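Local coordinates for protein agarase (Pseudoalteromonas fuliginea, PDB 6XJ9) that probably hydrolyses the beta-1,4 linkages of agarose, as a glycoside hydrolase of family 50 with a carbohydrate-binding-module-like region, at residues A[87-92]-A[133-138]. Sequence-based numbering, arbitrary orientation.
Sequences NDFNLA and AKLDGH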
# COMPACT_ATOMS: atom_id res chain seq x y z
N ASN A 87 -32.68 7.54 -24.79
CA ASN A 87 -32.18 6.23 -25.20
C ASN A 87 -30.66 6.27 -25.18
O ASN A 87 -30.07 7.33 -25.38
CB ASN A 87 -32.78 5.78 -26.54
CG ASN A 87 -34.25 5.42 -26.41
OD1 ASN A 87 -34.59 4.32 -25.96
ND2 ASN A 87 -35.13 6.34 -26.78
N ASP A 88 -30.05 5.11 -24.91
CA ASP A 88 -28.60 4.95 -25.00
C ASP A 88 -27.91 5.94 -24.07
O ASP A 88 -27.05 6.71 -24.48
CB ASP A 88 -28.14 5.05 -26.46
CG ASP A 88 -26.66 4.78 -26.64
OD1 ASP A 88 -26.12 4.00 -25.84
OD2 ASP A 88 -26.06 5.37 -27.55
N PHE A 89 -28.31 5.92 -22.79
CA PHE A 89 -27.90 6.97 -21.88
C PHE A 89 -27.45 6.39 -20.55
O PHE A 89 -27.71 5.22 -20.26
CB PHE A 89 -29.03 7.99 -21.71
CG PHE A 89 -30.25 7.50 -20.96
CD1 PHE A 89 -31.17 6.66 -21.56
CD2 PHE A 89 -30.50 7.93 -19.66
CE1 PHE A 89 -32.28 6.21 -20.87
CE2 PHE A 89 -31.62 7.49 -18.97
CZ PHE A 89 -32.52 6.64 -19.58
N ASN A 90 -26.79 7.23 -19.74
CA ASN A 90 -26.33 6.84 -18.42
C ASN A 90 -26.67 7.93 -17.40
O ASN A 90 -26.89 9.09 -17.75
CB ASN A 90 -24.83 6.52 -18.40
CG ASN A 90 -23.96 7.71 -18.77
OD1 ASN A 90 -23.64 8.53 -17.92
ND2 ASN A 90 -23.57 7.80 -20.03
N LEU A 91 -26.70 7.51 -16.14
CA LEU A 91 -26.91 8.37 -14.99
C LEU A 91 -25.56 8.56 -14.30
O LEU A 91 -24.90 7.58 -13.95
CB LEU A 91 -27.93 7.67 -14.08
CG LEU A 91 -28.12 8.25 -12.68
CD1 LEU A 91 -28.68 9.67 -12.75
CD2 LEU A 91 -29.03 7.36 -11.86
N ALA A 92 -25.16 9.82 -14.10
CA ALA A 92 -23.79 10.11 -13.70
C ALA A 92 -23.79 10.96 -12.44
O ALA A 92 -24.58 11.89 -12.31
CB ALA A 92 -23.09 10.82 -14.83
N ALA A 133 -23.72 4.89 -14.33
CA ALA A 133 -24.46 3.65 -14.48
C ALA A 133 -25.31 3.75 -15.75
O ALA A 133 -26.17 4.63 -15.83
CB ALA A 133 -25.31 3.45 -13.25
N LYS A 134 -25.04 2.89 -16.73
CA LYS A 134 -25.79 2.86 -17.98
C LYS A 134 -27.20 2.38 -17.67
O LYS A 134 -27.38 1.36 -17.02
CB LYS A 134 -25.16 1.90 -18.99
CG LYS A 134 -23.86 2.36 -19.65
CD LYS A 134 -23.18 1.26 -20.45
CE LYS A 134 -22.75 0.08 -19.60
NZ LYS A 134 -21.54 -0.61 -20.12
N LEU A 135 -28.21 3.13 -18.15
CA LEU A 135 -29.59 2.78 -17.87
C LEU A 135 -30.23 2.15 -19.10
O LEU A 135 -31.23 1.45 -18.98
CB LEU A 135 -30.35 4.02 -17.38
CG LEU A 135 -29.96 4.49 -15.97
CD1 LEU A 135 -30.80 5.67 -15.51
CD2 LEU A 135 -30.05 3.35 -14.98
N ASP A 136 -29.62 2.38 -20.26
CA ASP A 136 -30.13 1.89 -21.54
C ASP A 136 -28.99 1.89 -22.55
O ASP A 136 -28.14 2.78 -22.53
CB ASP A 136 -31.29 2.75 -22.05
CG ASP A 136 -31.78 2.36 -23.44
OD1 ASP A 136 -32.59 1.43 -23.54
OD2 ASP A 136 -31.33 3.00 -24.41
N GLY A 137 -28.98 0.88 -23.43
CA GLY A 137 -28.05 0.83 -24.54
C GLY A 137 -26.81 -0.01 -24.22
O GLY A 137 -26.67 -0.52 -23.11
N HIS A 138 -25.94 -0.15 -25.23
CA HIS A 138 -24.67 -0.85 -25.09
C HIS A 138 -24.91 -2.31 -24.69
O HIS A 138 -25.72 -2.99 -25.33
CB HIS A 138 -23.70 -0.05 -24.19
CG HIS A 138 -23.16 1.19 -24.84
ND1 HIS A 138 -21.94 1.74 -24.49
CD2 HIS A 138 -23.66 1.98 -25.82
CE1 HIS A 138 -21.72 2.82 -25.22
NE2 HIS A 138 -22.76 2.99 -26.04
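In the CBM-like region, the antiparallel pairing of strand 89-97, at its start, with strand 128-134, at its end, closes in a classic beta bulge: L135 and D136 together lie across from F89. The regular part comes first. L91 and A133 form a hydrogen-bonded pair, with L91 N to A133 O at 2.9 Å and A133 N to L91 O at 3.0 Å; N90 and K134 make the non-hydrogen-bonded pair beside it. F89 O then takes two donors, L135 N at 3.0 Å and, weakly, D136 N at 3.4 Å, and F89 N returns a weak bond to D136 O. From the second bulge position, D136 turns its carboxylate back onto the other chain. With CG anti to the backbone N (chi1 175°), OD2 presents its anti lone pair to D88 N in a nearly straight bond, modelled at a doubtfully short 2.5 Å. The F89 ring leans across the bulge: L135 CB lies over one face, and CE1 meets D136 CB obliquely at 3.8 Å. L135 CD1 also reaches L91 CB at 3.8 Å. D88 OD1, hydrogen-bonded to N211, comes obliquely to H138 CD2 at 3.2 Å, while H138 ND1 is bonded to T163. An alanine in place of D136 would probably leave D88 N without this acceptor and the 87-88 backbone less firmly tied to 133-138. G137 has a backbone shape (96°/177°) in which a CB would collide with D136 O, so glycine fits there. Past the ladder, then, the bulge's backbone bonds, two of them weak, share the link with the D136 carboxylate, whose bond strength its uncertain length leaves open.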